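Local coordinates for probable diphthine synthase (Aeropyrum pernix, PDB 1WDE), which probably uses S-adenosyl-L-methionine to trimethylate the modified target histidine of elongation factor 2, giving diphthine on the pathway to diphthamide, at residues V36-T42 with R61-R67; A125-T130 with V214-A218; L167-L173 with Y245-A251. All coordinates share one frame; numbering follows the deposited sequence.

Contact 1: residues V36-T42 with R61-R67; sequences VYVESYT and RVVEASR
Val38 and Val62 meet methyl to methyl, CG2 to CG1 at 3.6 Å, on the sheet face roofed by helix 47-57, where Leu49, Val53, Tyr50 and Val54 lie on them. The two strands run parallel here: Val38 N donates to Val63 O at 2.7 Å, and Ala65 N returns a bond to Val38 O at 2.9 Å. On the other face the Tyr37 ring lies beside Val63, and its CB meets Ala65 CB. Further on, Tyr41 and Arg67 pack closely. With its CG set between backbone N and carbonyl carbon (chi1 67°), Tyr41 turns its ring under the start of helix 67-71; Arg67 CB sits over one ring face, 3.7 Å from the centroid, a CH-pi contact, while the guanidinium stands at 76° to the ring. The opposite face carries Glu39 OE2. This buried carboxylate receives Thr42 OG1 at its OE1, at 2.6 Å, and is also bound by His100 and Thr90. The Glu64 margin is looser and wetter: its exposed carboxylate reaches Ser40 through a water that accepts from Ser40 N at 2.7 Å and donates to Glu64 OE2 and Ala65 O. The exposed Arg61 side chain leads away from the strand pair. Strand 35-39, helix 47-57 and strand 62-64 form a beta-alpha-beta crossover, with 62-64 the outermost strand of the parallel sheet within this chain.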
ATOM      1  N   VAL A  36      -4.766 -22.429  10.786  1.00 51.00           N
ATOM      2  CA  VAL A  36      -4.658 -20.990  10.573  1.00 47.60           C
ATOM      3  C   VAL A  36      -3.219 -20.518  10.404  1.00 51.49           C
ATOM      4  O   VAL A  36      -2.457 -20.456  11.371  1.00 52.85           O
ATOM      5  CB  VAL A  36      -5.270 -20.207  11.743  1.00 43.41           C
ATOM      6  CG1 VAL A  36      -5.203 -18.712  11.458  1.00 44.82           C
ATOM      7  CG2 VAL A  36      -6.710 -20.644  11.961  1.00 43.08           C
ATOM      8  N   TYR A  37      -2.847 -20.205   9.166  1.00 49.84           N
ATOM      9  CA  TYR A  37      -1.518 -19.695   8.866  1.00 47.91           C
ATOM     10  C   TYR A  37      -1.658 -18.188   8.974  1.00 50.32           C
ATOM     11  O   TYR A  37      -2.676 -17.620   8.575  1.00 54.21           O
ATOM     12  CB  TYR A  37      -1.099 -20.073   7.451  1.00 55.62           C
ATOM     13  CG  TYR A  37      -0.910 -21.557   7.239  1.00 60.66           C
ATOM     14  CD1 TYR A  37       0.218 -22.214   7.731  1.00 64.18           C
ATOM     15  CD2 TYR A  37      -1.861 -22.308   6.556  1.00 61.53           C
ATOM     16  CE1 TYR A  37       0.394 -23.586   7.543  1.00 66.00           C
ATOM     17  CE2 TYR A  37      -1.697 -23.675   6.365  1.00 64.80           C
ATOM     18  CZ  TYR A  37      -0.569 -24.309   6.858  1.00 65.21           C
ATOM     19  OH  TYR A  37      -0.407 -25.663   6.658  1.00 65.23           O
ATOM     20  N   VAL A  38      -0.644 -17.541   9.526  1.00 48.78           N
ATOM     21  CA  VAL A  38      -0.666 -16.101   9.704  1.00 47.05           C
ATOM     22  C   VAL A  38       0.625 -15.525   9.151  1.00 47.24           C
ATOM     23  O   VAL A  38       1.716 -15.947   9.535  1.00 46.51           O
ATOM     24  CB  VAL A  38      -0.798 -15.737  11.203  1.00 47.22           C
ATOM     25  CG1 VAL A  38      -0.760 -14.242  11.386  1.00 50.99           C
ATOM     26  CG2 VAL A  38      -2.088 -16.291  11.753  1.00 45.23           C
ATOM     27  N   GLU A  39       0.506 -14.578   8.230  1.00 43.56           N
ATOM     28  CA  GLU A  39       1.689 -13.968   7.652  1.00 50.57           C
ATOM     29  C   GLU A  39       1.699 -12.493   8.015  1.00 51.34           C
ATOM     30  O   GLU A  39       0.719 -11.779   7.817  1.00 50.31           O
ATOM     31  CB  GLU A  39       1.734 -14.195   6.125  1.00 52.70           C
ATOM     32  CG  GLU A  39       0.646 -13.537   5.299  1.00 50.20           C
ATOM     33  CD  GLU A  39       0.996 -12.112   4.904  1.00 58.16           C
ATOM     34  OE1 GLU A  39       0.239 -11.511   4.108  1.00 52.85           O
ATOM     35  OE2 GLU A  39       2.029 -11.591   5.386  1.00 48.18           O
ATOM     36  N   SER A  40       2.811 -12.052   8.586  1.00 53.65           N
ATOM     37  CA  SER A  40       2.944 -10.673   9.008  1.00 56.96           C
ATOM     38  C   SER A  40       4.085  -9.969   8.306  1.00 58.70           C
ATOM     39  O   SER A  40       4.617  -8.986   8.814  1.00 62.02           O
ATOM     40  CB  SER A  40       3.146 -10.634  10.520  1.00 56.72           C
ATOM     41  OG  SER A  40       3.822 -11.800  10.953  1.00 57.46           O
ATOM     42  N   TYR A  41       4.454 -10.471   7.129  1.00 57.42           N
ATOM     43  CA  TYR A  41       5.542  -9.883   6.359  1.00 54.37           C
ATOM     44  C   TYR A  41       5.099  -8.920   5.248  1.00 55.15           C
ATOM     45  O   TYR A  41       5.897  -8.097   4.792  1.00 53.44           O
ATOM     46  CB  TYR A  41       6.413 -10.995   5.763  1.00 55.09           C
ATOM     47  CG  TYR A  41       5.733 -11.842   4.711  1.00 52.57           C
ATOM     48  CD1 TYR A  41       5.597 -11.387   3.399  1.00 56.03           C
ATOM     49  CD2 TYR A  41       5.242 -13.107   5.022  1.00 56.58           C
ATOM     50  CE1 TYR A  41       4.991 -12.179   2.416  1.00 56.26           C
ATOM     51  CE2 TYR A  41       4.632 -13.908   4.051  1.00 60.24           C
ATOM     52  CZ  TYR A  41       4.512 -13.439   2.748  1.00 60.35           C
ATOM     53  OH  TYR A  41       3.936 -14.235   1.779  1.00 58.66           O
ATOM     54  N   THR A  42       3.846  -9.023   4.805  1.00 52.47           N
ATOM     55  CA  THR A  42       3.343  -8.136   3.749  1.00 56.61           C
ATOM     56  C   THR A  42       2.938  -6.773   4.294  1.00 56.55           C
ATOM     57  O   THR A  42       2.622  -5.863   3.526  1.00 56.31           O
ATOM     58  CB  THR A  42       2.097  -8.728   3.014  1.00 57.78           C
ATOM     59  OG1 THR A  42       1.074  -9.042   3.968  1.00 52.70           O
ATOM     60  CG2 THR A  42       2.469  -9.983   2.221  1.00 57.32           C
ATOM     61  N   ARG A  61      -3.996 -23.606  16.669  1.00 80.22           N
ATOM     62  CA  ARG A  61      -4.072 -23.775  15.223  1.00 77.35           C
ATOM     63  C   ARG A  61      -3.263 -22.719  14.478  1.00 76.24           C
ATOM     64  O   ARG A  61      -2.817 -22.944  13.351  1.00 79.04           O
ATOM     65  CB  ARG A  61      -5.535 -23.741  14.784  1.00 74.88           C
ATOM     66  CG  ARG A  61      -6.359 -24.800  15.473  1.00 70.86           C
ATOM     67  CD  ARG A  61      -7.838 -24.625  15.254  1.00 74.16           C
ATOM     68  NE  ARG A  61      -8.574 -25.603  16.044  1.00 79.91           N
ATOM     69  CZ  ARG A  61      -9.897 -25.647  16.146  1.00 81.71           C
ATOM     70  NH1 ARG A  61     -10.645 -24.761  15.502  1.00 84.87           N
ATOM     71  NH2 ARG A  61     -10.469 -26.578  16.898  1.00 82.08           N
ATOM     72  N   VAL A  62      -3.059 -21.575  15.119  1.00 73.18           N
ATOM     73  CA  VAL A  62      -2.304 -20.490  14.510  1.00 70.08           C
ATOM     74  C   VAL A  62      -0.889 -20.945  14.169  1.00 69.23           C
ATOM     75  O   VAL A  62      -0.250 -21.657  14.942  1.00 69.63           O
ATOM     76  CB  VAL A  62      -2.238 -19.273  15.451  1.00 66.81           C
ATOM     77  CG1 VAL A  62      -1.517 -18.124  14.771  1.00 65.52           C
ATOM     78  CG2 VAL A  62      -3.640 -18.862  15.850  1.00 65.73           C
ATOM     79  N   VAL A  63      -0.409 -20.530  13.000  1.00 68.03           N
ATOM     80  CA  VAL A  63       0.923 -20.897  12.546  1.00 67.89           C
ATOM     81  C   VAL A  63       1.575 -19.769  11.745  1.00 69.78           C
ATOM     82  O   VAL A  63       1.006 -19.285  10.767  1.00 68.81           O
ATOM     83  CB  VAL A  63       0.869 -22.157  11.644  1.00 68.18           C
ATOM     84  CG1 VAL A  63       2.274 -22.579  11.247  1.00 61.45           C
ATOM     85  CG2 VAL A  63       0.139 -23.284  12.358  1.00 70.71           C
ATOM     86  N   GLU A  64       2.766 -19.355  12.163  1.00 70.27           N
ATOM     87  CA  GLU A  64       3.496 -18.309  11.456  1.00 70.61           C
ATOM     88  C   GLU A  64       3.874 -18.832  10.081  1.00 69.80           C
ATOM     89  O   GLU A  64       4.405 -19.935   9.957  1.00 72.31           O
ATOM     90  CB  GLU A  64       4.778 -17.936  12.211  1.00 72.96           C
ATOM     91  CG  GLU A  64       4.662 -16.718  13.125  1.00 80.26           C
ATOM     92  CD  GLU A  64       4.826 -15.392  12.387  1.00 81.36           C
ATOM     93  OE1 GLU A  64       4.719 -14.333  13.042  1.00 84.75           O
ATOM     94  OE2 GLU A  64       5.066 -15.401  11.160  1.00 81.68           O
ATOM     95  N   ALA A  65       3.596 -18.043   9.048  1.00 68.47           N
ATOM     96  CA  ALA A  65       3.935 -18.422   7.682  1.00 65.44           C
ATOM     97  C   ALA A  65       4.888 -17.377   7.109  1.00 63.13           C
ATOM     98  O   ALA A  65       4.631 -16.180   7.211  1.00 62.23           O
ATOM     99  CB  ALA A  65       2.672 -18.509   6.834  1.00 67.14           C
ATOM    100  N   SER A  66       5.991 -17.823   6.516  1.00 62.14           N
ATOM    101  CA  SER A  66       6.963 -16.894   5.942  1.00 61.59           C
ATOM    102  C   SER A  66       6.676 -16.665   4.462  1.00 61.89           C
ATOM    103  O   SER A  66       5.838 -17.344   3.870  1.00 56.50           O
ATOM    104  CB  SER A  66       8.387 -17.430   6.095  1.00 61.66           C
ATOM    105  OG  SER A  66       8.711 -18.311   5.033  1.00 54.33           O
ATOM    106  N   ARG A  67       7.384 -15.712   3.865  1.00 63.16           N
ATOM    107  CA  ARG A  67       7.187 -15.404   2.460  1.00 63.56           C
ATOM    108  C   ARG A  67       7.515 -16.587   1.553  1.00 66.69           C
ATOM    109  O   ARG A  67       6.688 -16.987   0.733  1.00 68.05           O
ATOM    110  CB  ARG A  67       8.021 -14.187   2.065  1.00 61.88           C
ATOM    111  CG  ARG A  67       8.003 -13.898   0.577  1.00 58.21           C
ATOM    112  CD  ARG A  67       8.486 -12.491   0.270  1.00 62.78           C
ATOM    113  NE  ARG A  67       7.531 -11.486   0.727  1.00 64.36           N
ATOM    114  CZ  ARG A  67       7.592 -10.196   0.418  1.00 65.28           C
ATOM    115  NH1 ARG A  67       8.570  -9.740  -0.352  1.00 69.08           N
ATOM    116  NH2 ARG A  67       6.668  -9.361   0.873  1.00 65.00           N
TER
HETATM  117  O   HOH W   1       4.651 -14.016   8.513  1.00 49.31           O

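Contact 2: residues A125-T130 with V214-A218; sequences AARGAT and VLVEA
Thr130, whose methyl presses on Val216, has its OG1 gripped twice: it donates to Arg127 O at 2.7 Å, in the carbonyl plane, and is also hydrogen-bonded to Leu132 N, two residues on. The side chain is thereby fixed in rotation. OG1 sits between backbone N and carbonyl carbon (chi1 71°), turned back over the helix, which leaves CG2 anti to the carbonyl carbon and directed at the strand. There it meets Val216 CG2 at 3.5 Å, tighter than usual for two methyls, the two side chains crossing at about a right angle; Val214 CG1 lies at 4.2 Å from the same Thr130 CG2. Helix 122-130 here lies across the mixed sheet of the second domain of this tetrapyrrole-methylase-type fold; the axis of its 125-130 part passes 7.9 Å from that of strand 214-217, their directions 125° apart. Putting an alanine here removes both OG1 and CG2, and would probably leave Leu132 N without that partner and open a gap beside Val216 CG2. Earlier along the helix small residues allow close approach: Ala126 CB and Ala129 CB each touch Val216 CG1 at 4.0 Å. At the far end Ala125 CB meets Ala218 CB at 3.6 Å, with Tyr17 touching both, close to Gly122, a residue assigned by similarity to S-adenosyl-L-methionine binding.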
ATOM      1  N   ALA A 125      -7.913   2.990   4.190  1.00 20.97           N
ATOM      2  CA  ALA A 125      -8.133   3.911   5.296  1.00 14.34           C
ATOM      3  C   ALA A 125      -7.275   5.176   5.122  1.00 16.14           C
ATOM      4  O   ALA A 125      -7.734   6.268   5.414  1.00 14.67           O
ATOM      5  CB  ALA A 125      -7.797   3.239   6.629  1.00 22.46           C
ATOM      6  N   ALA A 126      -6.043   5.020   4.640  1.00 19.16           N
ATOM      7  CA  ALA A 126      -5.161   6.169   4.432  1.00 20.07           C
ATOM      8  C   ALA A 126      -5.750   7.073   3.348  1.00 24.52           C
ATOM      9  O   ALA A 126      -5.886   8.275   3.562  1.00 19.22           O
ATOM     10  CB  ALA A 126      -3.787   5.705   4.035  1.00 11.59           C
ATOM     11  N   ARG A 127      -6.103   6.499   2.190  1.00 19.14           N
ATOM     12  CA  ARG A 127      -6.697   7.297   1.124  1.00 24.43           C
ATOM     13  C   ARG A 127      -7.922   8.000   1.679  1.00 17.50           C
ATOM     14  O   ARG A 127      -8.122   9.200   1.458  1.00 20.57           O
ATOM     15  CB  ARG A 127      -7.131   6.424  -0.043  1.00 19.18           C
ATOM     16  CG  ARG A 127      -5.997   5.871  -0.850  1.00 24.04           C
ATOM     17  CD  ARG A 127      -6.563   4.902  -1.874  1.00 22.16           C
ATOM     18  NE  ARG A 127      -5.549   4.427  -2.802  1.00 25.36           N
ATOM     19  CZ  ARG A 127      -5.778   3.486  -3.703  1.00 25.26           C
ATOM     20  NH1 ARG A 127      -6.983   2.926  -3.775  1.00 26.92           N
ATOM     21  NH2 ARG A 127      -4.826   3.125  -4.540  1.00 28.52           N
ATOM     22  N   GLY A 128      -8.726   7.258   2.430  1.00 19.18           N
ATOM     23  CA  GLY A 128      -9.938   7.841   2.989  1.00 20.55           C
ATOM     24  C   GLY A 128      -9.679   8.997   3.944  1.00 22.70           C
ATOM     25  O   GLY A 128     -10.402  10.004   3.942  1.00 21.10           O
ATOM     26  N   ALA A 129      -8.635   8.875   4.759  1.00 19.14           N
ATOM     27  CA  ALA A 129      -8.337   9.946   5.717  1.00 20.48           C
ATOM     28  C   ALA A 129      -7.953  11.281   5.064  1.00 17.05           C
ATOM     29  O   ALA A 129      -8.170  12.325   5.660  1.00 22.28           O
ATOM     30  CB  ALA A 129      -7.221   9.499   6.685  1.00 19.73           C
ATOM     31  N   THR A 130      -7.373  11.243   3.856  1.00 19.87           N
ATOM     32  CA  THR A 130      -6.969  12.468   3.132  1.00 15.15           C
ATOM     33  C   THR A 130      -8.178  13.249   2.658  1.00 19.39           C
ATOM     34  O   THR A 130      -8.094  14.450   2.383  1.00 22.17           O
ATOM     35  CB  THR A 130      -6.129  12.160   1.855  1.00 16.45           C
ATOM     36  OG1 THR A 130      -6.982  11.576   0.867  1.00 20.25           O
ATOM     37  CG2 THR A 130      -4.949  11.183   2.152  1.00 15.03           C
ATOM     38  N   VAL A 214       0.895  14.206   0.453  1.00 20.79           N
ATOM     39  CA  VAL A 214       0.276  14.025   1.752  1.00 21.66           C
ATOM     40  C   VAL A 214       0.878  12.754   2.336  1.00 23.91           C
ATOM     41  O   VAL A 214       0.977  11.736   1.656  1.00 24.84           O
ATOM     42  CB  VAL A 214      -1.267  13.872   1.616  1.00 28.21           C
ATOM     43  CG1 VAL A 214      -1.943  14.065   2.970  1.00 26.16           C
ATOM     44  CG2 VAL A 214      -1.808  14.887   0.598  1.00 22.43           C
ATOM     45  N   LEU A 215       1.296  12.836   3.590  1.00 23.27           N
ATOM     46  CA  LEU A 215       1.891  11.709   4.299  1.00 22.61           C
ATOM     47  C   LEU A 215       0.796  11.261   5.268  1.00 18.76           C
ATOM     48  O   LEU A 215       0.325  12.052   6.079  1.00 23.31           O
ATOM     49  CB  LEU A 215       3.143  12.170   5.067  1.00 22.45           C
ATOM     50  CG  LEU A 215       3.876  11.045   5.828  1.00 19.83           C
ATOM     51  CD1 LEU A 215       4.554  10.105   4.841  1.00 20.26           C
ATOM     52  CD2 LEU A 215       4.920  11.658   6.760  1.00 26.90           C
ATOM     53  N   VAL A 216       0.372  10.005   5.173  1.00 19.21           N
ATOM     54  CA  VAL A 216      -0.719   9.527   6.025  1.00 21.05           C
ATOM     55  C   VAL A 216      -0.426   8.227   6.776  1.00 19.95           C
ATOM     56  O   VAL A 216       0.242   7.342   6.268  1.00 23.25           O
ATOM     57  CB  VAL A 216      -2.006   9.266   5.181  1.00 24.27           C
ATOM     58  CG1 VAL A 216      -3.234   9.107   6.110  1.00 23.94           C
ATOM     59  CG2 VAL A 216      -2.218  10.385   4.186  1.00 26.29           C
ATOM     60  N   GLU A 217      -0.928   8.139   7.999  1.00 17.90           N
ATOM     61  CA  GLU A 217      -0.790   6.924   8.783  1.00 25.70           C
ATOM     62  C   GLU A 217      -2.209   6.574   9.204  1.00 25.04           C
ATOM     63  O   GLU A 217      -2.836   7.314   9.958  1.00 22.05           O
ATOM     64  CB  GLU A 217       0.065   7.126  10.039  1.00 30.74           C
ATOM     65  CG  GLU A 217       0.145   5.827  10.872  1.00 33.68           C
ATOM     66  CD  GLU A 217       1.122   5.895  12.023  1.00 41.30           C
ATOM     67  OE1 GLU A 217       1.116   6.923  12.741  1.00 35.01           O
ATOM     68  OE2 GLU A 217       1.889   4.912  12.205  1.00 32.56           O
ATOM     69  N   ALA A 218      -2.741   5.474   8.686  1.00 24.88           N
ATOM     70  CA  ALA A 218      -4.088   5.090   9.079  1.00 25.13           C
ATOM     71  C   ALA A 218      -3.992   4.593  10.521  1.00 24.68           C
ATOM     72  O   ALA A 218      -2.986   3.988  10.901  1.00 26.64           O
ATOM     73  CB  ALA A 218      -4.616   3.981   8.160  1.00 18.60           C
TER

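Contact 3: residues L167-L173 with Y245-A251; sequences LHTTALL and YSIVIPA
The imidazole of His168 takes the backbone of Ala251 at its edge: Ala251 N points at ND1 from 3.0 Å, only 1° out of the ring plane and nearly straight (164° at the hydrogen). Since ND1 accepts, the ring proton is likely to sit on NE2, which bonds to Glu257 OE2; a carboxylate there would favour that tautomer. Phe137 meets the ring in a T-shaped (edge-to-face) arrangement, and Pro250 CB lies 3.6 Å from His168 ND1. The histidine CG is anti to its own carbonyl carbon (chi1 -53°), a turn that carries the ring alongside the Pro250-Ala251 bend. The Tyr245 ring, at the other end, is flanked by Leu215 and Glu217, and its hydroxyl is bound by Glu241 O and Arg225 NH1. Between these ends the strands run antiparallel. Thr169 with Ile249 and Ala171 with Ile247 are hydrogen-bonded pairs, each with two bonds; the shortest is Ala171 N to Ile247 O at 2.7 Å. Thr170 and Val248 form a non-hydrogen-bonded pair between them. Beside the His168 end of the pairing, a water donates to Leu167 O and Ile249 O and accepts from Thr169 OG1 at 2.7 Å, while Asn162 also bonds to that hydroxyl. Leu173 closes the far end, its two methyls dividing the work: CD1 lies along Tyr245 CB at 4.0 Å, and CD2 crosses to Ile247 CD1 at 4.1 Å. Leu173 is assigned to S-adenosyl-L-methionine binding by similarity, so this buried antiparallel pairing at the middle of the second domain's mixed sheet runs up to the probable cofactor site of a tetrapyrrole-methylase-type enzyme.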
ATOM      1  N   LEU A 167      -5.006  11.730 -12.259  1.00 16.77           N
ATOM      2  CA  LEU A 167      -5.224  10.829 -11.134  1.00 14.33           C
ATOM      3  C   LEU A 167      -4.209  10.985  -9.996  1.00 21.42           C
ATOM      4  O   LEU A 167      -3.045  11.266 -10.234  1.00 16.89           O
ATOM      5  CB  LEU A 167      -5.186   9.378 -11.622  1.00 18.54           C
ATOM      6  CG  LEU A 167      -6.127   8.974 -12.769  1.00 23.99           C
ATOM      7  CD1 LEU A 167      -5.862   7.525 -13.177  1.00 21.07           C
ATOM      8  CD2 LEU A 167      -7.551   9.142 -12.322  1.00 17.51           C
ATOM      9  N   HIS A 168      -4.673  10.776  -8.764  1.00 19.76           N
ATOM     10  CA  HIS A 168      -3.821  10.868  -7.573  1.00 19.10           C
ATOM     11  C   HIS A 168      -3.057   9.554  -7.425  1.00 21.29           C
ATOM     12  O   HIS A 168      -3.624   8.462  -7.594  1.00 19.29           O
ATOM     13  CB  HIS A 168      -4.651  11.058  -6.304  1.00 20.12           C
ATOM     14  CG  HIS A 168      -5.624  12.193  -6.353  1.00 15.65           C
ATOM     15  ND1 HIS A 168      -5.293  13.445  -6.829  1.00 18.57           N
ATOM     16  CD2 HIS A 168      -6.883  12.299  -5.856  1.00 15.57           C
ATOM     17  CE1 HIS A 168      -6.301  14.274  -6.616  1.00 16.77           C
ATOM     18  NE2 HIS A 168      -7.279  13.604  -6.025  1.00 18.80           N
ATOM     19  N   THR A 169      -1.772   9.654  -7.106  1.00 19.22           N
ATOM     20  CA  THR A 169      -0.947   8.468  -6.939  1.00 18.50           C
ATOM     21  C   THR A 169      -0.894   8.034  -5.473  1.00 23.26           C
ATOM     22  O   THR A 169      -0.796   8.860  -4.557  1.00 21.68           O
ATOM     23  CB  THR A 169       0.514   8.734  -7.388  1.00 25.76           C
ATOM     24  OG1 THR A 169       0.546   9.077  -8.779  1.00 20.30           O
ATOM     25  CG2 THR A 169       1.371   7.496  -7.159  1.00 18.04           C
ATOM     26  N   THR A 170      -0.984   6.737  -5.243  1.00 20.42           N
ATOM     27  CA  THR A 170      -0.842   6.246  -3.891  1.00 20.47           C
ATOM     28  C   THR A 170       0.556   5.644  -3.938  1.00 18.18           C
ATOM     29  O   THR A 170       0.860   4.850  -4.826  1.00 22.82           O
ATOM     30  CB  THR A 170      -1.865   5.159  -3.542  1.00 20.56           C
ATOM     31  OG1 THR A 170      -3.194   5.719  -3.579  1.00 19.22           O
ATOM     32  CG2 THR A 170      -1.583   4.640  -2.106  1.00 19.14           C
ATOM     33  N   ALA A 171       1.435   6.063  -3.035  1.00 17.72           N
ATOM     34  CA  ALA A 171       2.782   5.518  -3.047  1.00 18.49           C
ATOM     35  C   ALA A 171       3.053   4.827  -1.720  1.00 20.06           C
ATOM     36  O   ALA A 171       3.057   5.447  -0.645  1.00 18.57           O
ATOM     37  CB  ALA A 171       3.803   6.623  -3.308  1.00 25.83           C
ATOM     38  N   LEU A 172       3.260   3.519  -1.800  1.00 21.55           N
ATOM     39  CA  LEU A 172       3.522   2.732  -0.610  1.00 23.68           C
ATOM     40  C   LEU A 172       5.027   2.723  -0.341  1.00 25.17           C
ATOM     41  O   LEU A 172       5.844   2.918  -1.245  1.00 24.31           O
ATOM     42  CB  LEU A 172       3.018   1.299  -0.810  1.00 22.31           C
ATOM     43  CG  LEU A 172       1.551   1.102  -1.247  1.00 23.63           C
ATOM     44  CD1 LEU A 172       1.249  -0.402  -1.269  1.00 21.72           C
ATOM     45  CD2 LEU A 172       0.591   1.827  -0.307  1.00 24.85           C
ATOM     46  N   LEU A 173       5.385   2.487   0.913  1.00 28.13           N
ATOM     47  CA  LEU A 173       6.787   2.445   1.318  1.00 24.35           C
ATOM     48  C   LEU A 173       7.207   0.989   1.578  1.00 25.29           C
ATOM     49  O   LEU A 173       6.497   0.227   2.236  1.00 26.07           O
ATOM     50  CB  LEU A 173       6.988   3.276   2.594  1.00 24.95           C
ATOM     51  CG  LEU A 173       6.713   4.784   2.495  1.00 26.24           C
ATOM     52  CD1 LEU A 173       6.577   5.383   3.871  1.00 25.61           C
ATOM     53  CD2 LEU A 173       7.835   5.443   1.727  1.00 28.19           C
ATOM     54  N   TYR A 245       3.374   4.554   7.273  1.00 28.17           N
ATOM     55  CA  TYR A 245       2.774   5.516   6.361  1.00 24.90           C
ATOM     56  C   TYR A 245       2.604   5.044   4.934  1.00 23.50           C
ATOM     57  O   TYR A 245       3.199   4.061   4.499  1.00 24.67           O
ATOM     58  CB  TYR A 245       3.652   6.779   6.233  1.00 23.51           C
ATOM     59  CG  TYR A 245       3.991   7.502   7.508  1.00 21.33           C
ATOM     60  CD1 TYR A 245       5.219   7.303   8.147  1.00 26.38           C
ATOM     61  CD2 TYR A 245       3.104   8.420   8.048  1.00 19.49           C
ATOM     62  CE1 TYR A 245       5.557   8.018   9.302  1.00 18.67           C
ATOM     63  CE2 TYR A 245       3.422   9.140   9.194  1.00 26.04           C
ATOM     64  CZ  TYR A 245       4.647   8.943   9.814  1.00 27.06           C
ATOM     65  OH  TYR A 245       4.952   9.725  10.901  1.00 30.16           O
ATOM     66  N   SER A 246       1.794   5.815   4.214  1.00 20.35           N
ATOM     67  CA  SER A 246       1.613   5.656   2.787  1.00 19.61           C
ATOM     68  C   SER A 246       1.672   7.123   2.374  1.00 23.14           C
ATOM     69  O   SER A 246       1.426   8.029   3.198  1.00 22.14           O
ATOM     70  CB  SER A 246       0.275   4.979   2.426  1.00 23.36           C
ATOM     71  OG  SER A 246      -0.824   5.697   2.947  1.00 38.05           O
ATOM     72  N   ILE A 247       2.041   7.372   1.122  1.00 19.25           N
ATOM     73  CA  ILE A 247       2.141   8.730   0.635  1.00 21.04           C
ATOM     74  C   ILE A 247       1.165   8.945  -0.524  1.00 24.46           C
ATOM     75  O   ILE A 247       0.998   8.080  -1.371  1.00 22.95           O
ATOM     76  CB  ILE A 247       3.589   9.003   0.165  1.00 23.32           C
ATOM     77  CG1 ILE A 247       4.537   8.996   1.377  1.00 20.38           C
ATOM     78  CG2 ILE A 247       3.672  10.339  -0.545  1.00 19.70           C
ATOM     79  CD1 ILE A 247       5.991   8.973   0.991  1.00 18.92           C
ATOM     80  N   VAL A 248       0.456  10.062  -0.516  1.00 23.09           N
ATOM     81  CA  VAL A 248      -0.409  10.342  -1.639  1.00 23.92           C
ATOM     82  C   VAL A 248       0.212  11.542  -2.359  1.00 24.37           C
ATOM     83  O   VAL A 248       0.511  12.571  -1.731  1.00 25.04           O
ATOM     84  CB  VAL A 248      -1.858  10.633  -1.191  1.00 26.34           C
ATOM     85  CG1 VAL A 248      -2.677  11.186  -2.374  1.00 26.13           C
ATOM     86  CG2 VAL A 248      -2.497   9.343  -0.679  1.00 23.80           C
ATOM     87  N   ILE A 249       0.476  11.369  -3.653  1.00 17.20           N
ATOM     88  CA  ILE A 249       1.026  12.428  -4.529  1.00 20.10           C
ATOM     89  C   ILE A 249      -0.169  12.765  -5.444  1.00 20.75           C
ATOM     90  O   ILE A 249      -0.413  12.107  -6.453  1.00 18.16           O
ATOM     91  CB  ILE A 249       2.219  11.909  -5.368  1.00 21.22           C
ATOM     92  CG1 ILE A 249       3.336  11.417  -4.428  1.00 20.50           C
ATOM     93  CG2 ILE A 249       2.760  13.040  -6.288  1.00 19.10           C
ATOM     94  CD1 ILE A 249       4.398  10.555  -5.145  1.00 24.37           C
ATOM     95  N   PRO A 250      -0.903  13.826  -5.112  1.00 20.68           N
ATOM     96  CA  PRO A 250      -2.073  14.194  -5.896  1.00 20.74           C
ATOM     97  C   PRO A 250      -1.861  14.790  -7.269  1.00 23.60           C
ATOM     98  O   PRO A 250      -0.770  15.295  -7.592  1.00 19.59           O
ATOM     99  CB  PRO A 250      -2.794  15.158  -4.969  1.00 14.90           C
ATOM    100  CG  PRO A 250      -1.673  15.943  -4.410  1.00 23.44           C
ATOM    101  CD  PRO A 250      -0.522  14.932  -4.215  1.00 23.58           C
ATOM    102  N   ALA A 251      -2.902  14.656  -8.091  1.00 20.60           N
ATOM    103  CA  ALA A 251      -2.911  15.273  -9.402  1.00 16.20           C
ATOM    104  C   ALA A 251      -3.424  16.637  -8.971  1.00 23.55           C
ATOM    105  O   ALA A 251      -3.742  16.833  -7.787  1.00 21.12           O
ATOM    106  CB  ALA A 251      -3.929  14.599 -10.323  1.00 23.09           C
TER
HETATM  107  O   HOH W   2      -0.530  11.495  -9.258  1.00 22.43           O
HETATM  108  O   HOH W   3       2.922   2.064   2.840  1.00 23.07           O

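Overall arrangement
From the N terminus, contact 1 closes first, joining strands 35-39 and 62-64 in the parallel sheet before either other contact opens. The chain then passes through strand 113-117 into helix 122-130, where contact 2 begins; contact 3 opens at strand 168-173. Strand 213-217 closes contact 2 and strand 246-249 closes contact 3, so the two cross rather than nest. They share one mixed sheet, their centres about 9 Å apart, and touch directly: Val214 N is hydrogen-bonded to Val248 O, and Arg127 NE to Thr170 OG1. Contact 1 stands in the other domain, centres about 26 and 28 Å away, with Asp93 and Val96, cofactor-binding by similarity, about 9 Å from Thr42, side chain to side chain.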